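Local coordinates for phosphatidylinositol transfer protein SFH5 (Saccharomyces cerevisiae, PDB 6W32) that binds and transfers phosphatidylinositol, regulates plasma-membrane phosphoinositide homeostasis and binds heme b, with a possible role in responses to organic oxidants, at residues 148-159 with 197-208. Residues are numbered along the deposited sequence; the frame is centred on the assembly and turned at random.
With HEM (protoporphyrin IX containing Fe), chain D.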
# COMPACT_ATOMS: atom_id res chain seq x y z
N PHE A 148 -2.66 20.17 -4.04
CA PHE A 148 -3.47 19.76 -2.91
C PHE A 148 -4.89 20.30 -2.96
O PHE A 148 -5.74 19.83 -2.20
CB PHE A 148 -2.76 20.18 -1.61
CG PHE A 148 -1.38 19.59 -1.47
CD1 PHE A 148 -0.26 20.40 -1.52
CD2 PHE A 148 -1.21 18.23 -1.30
CE1 PHE A 148 1.03 19.86 -1.39
CE2 PHE A 148 0.05 17.67 -1.19
CZ PHE A 148 1.18 18.49 -1.23
N GLN A 149 -5.19 21.25 -3.85
CA GLN A 149 -6.55 21.75 -3.95
C GLN A 149 -7.45 20.73 -4.64
O GLN A 149 -8.62 20.59 -4.26
CB GLN A 149 -6.60 23.06 -4.73
CG GLN A 149 -5.96 24.26 -4.08
CD GLN A 149 -5.64 25.35 -5.11
OE1 GLN A 149 -5.96 25.21 -6.29
NE2 GLN A 149 -5.01 26.43 -4.66
N ASN A 150 -6.96 20.04 -5.67
CA ASN A 150 -7.77 18.98 -6.27
C ASN A 150 -7.40 17.71 -5.52
O ASN A 150 -6.46 16.99 -5.87
CB ASN A 150 -7.55 18.87 -7.78
CG ASN A 150 -8.57 17.92 -8.47
OD1 ASN A 150 -9.51 17.39 -7.83
ND2 ASN A 150 -8.38 17.70 -9.78
N VAL A 151 -8.15 17.46 -4.46
CA VAL A 151 -7.86 16.35 -3.57
C VAL A 151 -8.03 15.03 -4.29
O VAL A 151 -7.16 14.17 -4.23
CB VAL A 151 -8.77 16.43 -2.33
CG1 VAL A 151 -8.71 15.15 -1.53
CG2 VAL A 151 -8.38 17.63 -1.49
N ASP A 152 -9.15 14.86 -4.99
CA ASP A 152 -9.43 13.55 -5.58
C ASP A 152 -8.37 13.14 -6.59
O ASP A 152 -8.03 11.95 -6.69
CB ASP A 152 -10.81 13.55 -6.22
CG ASP A 152 -11.84 14.24 -5.35
OD1 ASP A 152 -12.48 15.21 -5.83
OD2 ASP A 152 -11.97 13.82 -4.16
N LYS A 153 -7.81 14.08 -7.35
CA LYS A 153 -6.83 13.59 -8.30
C LYS A 153 -5.52 13.21 -7.62
O LYS A 153 -4.86 12.25 -8.04
CB LYS A 153 -6.61 14.58 -9.45
CG LYS A 153 -7.25 14.02 -10.77
CD LYS A 153 -6.64 12.64 -11.26
CE LYS A 153 -7.62 11.81 -12.19
NZ LYS A 153 -6.98 10.74 -13.05
N PHE A 154 -5.16 13.90 -6.54
CA PHE A 154 -4.02 13.44 -5.74
C PHE A 154 -4.25 12.01 -5.25
O PHE A 154 -3.47 11.11 -5.56
CB PHE A 154 -3.79 14.37 -4.56
CG PHE A 154 -2.54 14.07 -3.80
CD1 PHE A 154 -1.38 14.76 -4.07
CD2 PHE A 154 -2.53 13.12 -2.80
CE1 PHE A 154 -0.21 14.50 -3.36
CE2 PHE A 154 -1.39 12.84 -2.09
CZ PHE A 154 -0.22 13.53 -2.38
N VAL A 155 -5.33 11.80 -4.48
CA VAL A 155 -5.61 10.47 -3.93
C VAL A 155 -5.57 9.42 -5.02
O VAL A 155 -5.19 8.28 -4.78
CB VAL A 155 -6.96 10.46 -3.21
CG1 VAL A 155 -7.30 9.05 -2.80
CG2 VAL A 155 -6.92 11.33 -2.01
N ARG A 156 -5.96 9.78 -6.23
CA ARG A 156 -5.88 8.77 -7.28
C ARG A 156 -4.44 8.53 -7.69
O ARG A 156 -4.03 7.39 -7.92
CB ARG A 156 -6.74 9.17 -8.47
CG ARG A 156 -8.21 9.04 -8.24
CD ARG A 156 -8.93 8.85 -9.61
NE ARG A 156 -9.06 7.46 -10.03
CZ ARG A 156 -10.03 6.67 -9.57
NH1 ARG A 156 -10.10 5.40 -9.95
NH2 ARG A 156 -10.92 7.19 -8.71
N TYR A 157 -3.62 9.59 -7.72
CA TYR A 157 -2.19 9.43 -7.97
C TYR A 157 -1.58 8.45 -6.97
O TYR A 157 -0.99 7.43 -7.37
CB TYR A 157 -1.48 10.78 -7.87
CG TYR A 157 -0.03 10.58 -7.64
CD1 TYR A 157 0.78 10.06 -8.63
CD2 TYR A 157 0.54 10.85 -6.41
CE1 TYR A 157 2.13 9.84 -8.41
CE2 TYR A 157 1.89 10.63 -6.17
CZ TYR A 157 2.67 10.12 -7.17
OH TYR A 157 4.00 9.91 -6.94
N ARG A 158 -1.76 8.72 -5.65
CA ARG A 158 -1.09 7.98 -4.58
C ARG A 158 -1.58 6.53 -4.48
O ARG A 158 -0.77 5.61 -4.30
CB ARG A 158 -1.29 8.67 -3.25
CG ARG A 158 -0.63 7.90 -2.10
CD ARG A 158 0.83 8.32 -1.79
NE ARG A 158 1.33 7.53 -0.66
CZ ARG A 158 1.84 6.31 -0.80
NH1 ARG A 158 1.95 5.81 -2.02
NH2 ARG A 158 2.24 5.59 0.24
N ILE A 159 -2.89 6.31 -4.52
CA ILE A 159 -3.32 4.92 -4.62
C ILE A 159 -2.63 4.23 -5.78
O ILE A 159 -2.40 3.03 -5.76
CB ILE A 159 -4.86 4.82 -4.75
CG1 ILE A 159 -5.54 5.65 -3.67
CG2 ILE A 159 -5.28 3.39 -4.59
CD1 ILE A 159 -5.11 5.33 -2.24
N ILE A 197 -3.15 20.36 2.83
CA ILE A 197 -2.32 19.20 3.12
C ILE A 197 -3.02 18.30 4.13
O ILE A 197 -3.05 17.07 3.96
CB ILE A 197 -0.94 19.65 3.62
CG1 ILE A 197 -0.14 20.23 2.45
CG2 ILE A 197 -0.16 18.48 4.23
CD1 ILE A 197 0.98 21.10 2.89
N LYS A 198 -3.62 18.89 5.16
CA LYS A 198 -4.31 18.07 6.15
C LYS A 198 -5.34 17.18 5.47
O LYS A 198 -5.49 16.01 5.83
CB LYS A 198 -4.94 18.96 7.22
CG LYS A 198 -3.89 19.76 8.03
CD LYS A 198 -4.27 20.06 9.49
CE LYS A 198 -3.14 20.81 10.21
NZ LYS A 198 -3.61 21.45 11.50
N ASN A 199 -5.98 17.71 4.43
CA ASN A 199 -7.12 17.06 3.79
C ASN A 199 -6.69 15.90 2.91
O ASN A 199 -7.32 14.84 2.91
CB ASN A 199 -7.90 18.11 3.00
CG ASN A 199 -9.30 17.64 2.67
OD1 ASN A 199 -9.63 17.38 1.51
ND2 ASN A 199 -10.13 17.51 3.70
N CYS A 200 -5.60 16.06 2.15
CA CYS A 200 -5.09 14.92 1.39
C CYS A 200 -4.59 13.81 2.31
O CYS A 200 -4.95 12.64 2.12
CB CYS A 200 -3.98 15.35 0.44
SG CYS A 200 -4.44 16.63 -0.76
N SER A 201 -3.73 14.15 3.28
CA SER A 201 -3.27 13.20 4.30
C SER A 201 -4.39 12.35 4.87
O SER A 201 -4.37 11.12 4.80
CB SER A 201 -2.58 13.94 5.44
OG SER A 201 -1.18 13.98 5.25
N LYS A 202 -5.38 13.02 5.47
CA LYS A 202 -6.44 12.30 6.15
C LYS A 202 -7.21 11.41 5.18
O LYS A 202 -7.59 10.29 5.54
CB LYS A 202 -7.35 13.30 6.86
CG LYS A 202 -6.62 14.02 8.02
CD LYS A 202 -7.34 15.27 8.55
CE LYS A 202 -8.77 14.98 8.99
NZ LYS A 202 -9.36 16.14 9.76
N THR A 203 -7.38 11.87 3.94
CA THR A 203 -8.13 11.10 2.95
C THR A 203 -7.39 9.83 2.58
O THR A 203 -7.93 8.72 2.72
CB THR A 203 -8.38 11.94 1.69
OG1 THR A 203 -8.99 13.18 2.06
CG2 THR A 203 -9.27 11.19 0.75
N VAL A 204 -6.17 9.96 2.08
CA VAL A 204 -5.36 8.78 1.78
C VAL A 204 -5.27 7.88 3.01
O VAL A 204 -5.52 6.67 2.92
CB VAL A 204 -3.97 9.19 1.26
CG1 VAL A 204 -3.11 7.98 1.04
CG2 VAL A 204 -4.13 9.96 -0.03
N ILE A 205 -4.96 8.47 4.18
CA ILE A 205 -4.83 7.65 5.40
C ILE A 205 -6.05 6.77 5.60
O ILE A 205 -5.92 5.56 5.87
CB ILE A 205 -4.57 8.52 6.64
CG1 ILE A 205 -3.11 9.01 6.64
CG2 ILE A 205 -4.71 7.66 7.88
CD1 ILE A 205 -2.87 10.16 7.52
N GLY A 206 -7.26 7.36 5.47
CA GLY A 206 -8.48 6.58 5.63
C GLY A 206 -8.54 5.40 4.68
O GLY A 206 -9.03 4.31 5.03
N ILE A 207 -8.00 5.56 3.49
CA ILE A 207 -8.10 4.48 2.54
C ILE A 207 -7.16 3.36 2.90
O ILE A 207 -7.57 2.20 3.01
CB ILE A 207 -7.85 5.02 1.13
CG1 ILE A 207 -9.10 5.76 0.68
CG2 ILE A 207 -7.43 3.90 0.21
CD1 ILE A 207 -8.83 6.65 -0.45
N PHE A 208 -5.89 3.69 3.14
CA PHE A 208 -4.90 2.73 3.66
C PHE A 208 -5.44 1.99 4.88
O PHE A 208 -5.41 0.75 4.93
CB PHE A 208 -3.59 3.43 4.01
CG PHE A 208 -2.84 3.97 2.81
CD1 PHE A 208 -3.24 3.67 1.51
CD2 PHE A 208 -1.75 4.79 2.99
CE1 PHE A 208 -2.53 4.18 0.42
CE2 PHE A 208 -1.05 5.31 1.90
CZ PHE A 208 -1.44 5.01 0.62
CHA HEM D . 0.73 10.87 6.17
CHB HEM D . 1.53 14.46 3.09
CHC HEM D . 4.22 16.68 6.44
CHD HEM D . 3.81 12.81 9.37
C1A HEM D . 0.73 11.66 5.05
C2A HEM D . -0.03 11.36 3.88
C3A HEM D . 0.15 12.38 3.00
C4A HEM D . 1.06 13.31 3.64
CMA HEM D . -0.41 12.60 1.58
CAA HEM D . -0.92 10.11 3.85
CBA HEM D . -0.47 8.93 3.02
CGA HEM D . 0.86 8.99 2.39
O1A HEM D . 0.91 9.79 1.40
O2A HEM D . 1.38 7.83 2.32
C1B HEM D . 2.28 15.40 3.75
C2B HEM D . 2.65 16.68 3.20
C3B HEM D . 3.39 17.31 4.12
C4B HEM D . 3.51 16.44 5.28
CMB HEM D . 2.23 17.16 1.80
CAB HEM D . 4.03 18.70 3.97
CBB HEM D . 3.87 19.65 4.88
C1C HEM D . 4.38 15.86 7.54
C2C HEM D . 5.15 16.11 8.79
C3C HEM D . 5.02 15.03 9.59
C4C HEM D . 4.19 14.06 8.90
CMC HEM D . 5.97 17.38 9.12
CAC HEM D . 5.66 14.83 10.99
CBC HEM D . 6.23 13.65 11.35
C1D HEM D . 2.91 11.95 8.82
C2D HEM D . 2.39 10.74 9.43
C3D HEM D . 1.40 10.18 8.40
C4D HEM D . 1.44 11.08 7.30
CMD HEM D . 2.72 10.12 10.79
CAD HEM D . 0.55 8.90 8.42
CBD HEM D . 1.19 7.93 7.41
CGD HEM D . 0.46 6.62 7.48
O1D HEM D . 0.74 5.72 6.62
O2D HEM D . -0.58 6.57 8.23
NA HEM D . 1.38 12.86 4.89
NB HEM D . 2.82 15.29 5.01
NC HEM D . 3.84 14.63 7.69
ND HEM D . 2.30 12.12 7.56
FE HEM D . 2.67 13.68 6.25
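The heme propionate oxygen O2A is gripped twice by R158, through NE at 3.0 Å and through NH2 at 3.2 Å, while F208 borders the same oxygen with CE2. The carboxylate lies at the edge of the guanidinium, near its plane, and NE also gives a weak bond to heme O1A; R158 is an established heme-binding residue. The side chain reaches the propionate because it leaves the backbone with CG anti to N (chi1 179°) and then bends at chi2. F208 sets CZ over one guanidinium face, offset toward its rim, with the planes 76° apart; the ring offers the cation an apolar neighbour. A long arginine suits this buried place: its charge probably offsets that of the propionate, and Y138 and K219 lie close to the R158 side chain; their OH and NZ also hydrogen-bond the heme.

Both helices belong to the CRAL-TRIO (Sec14-like) fold, whose pocket, which in Sec14-like relatives holds lipid, holds heme here; 151-159 and 197-208 cross at -46° with their axes 9.9 Å apart, and both segments contribute residues to the heme pocket. Slim beta-branched residues suit the interface: V155 CG2 lies 3.7 Å from V204 CG2 and also touches T203 CG2, while its CG1 meets I207 CD1 tip to tip. V204 turns its other branch, CG1, to heme CBA and the R158 chain.

In the loop just before helix 151-166, F148 has I197 CG1 over the centre of its ring, a CH-pi contact 4.0 Å from the centroid. C200, small and polarisable, makes sulfur-aromatic contacts with two phenylalanines: its SG is at the edge of F148, 3.6 Å from CD2, and approaches the F154 ring obliquely. F148 CZ and F154 CE2 also touch the heme methyls CMB and CMA, each obliquely.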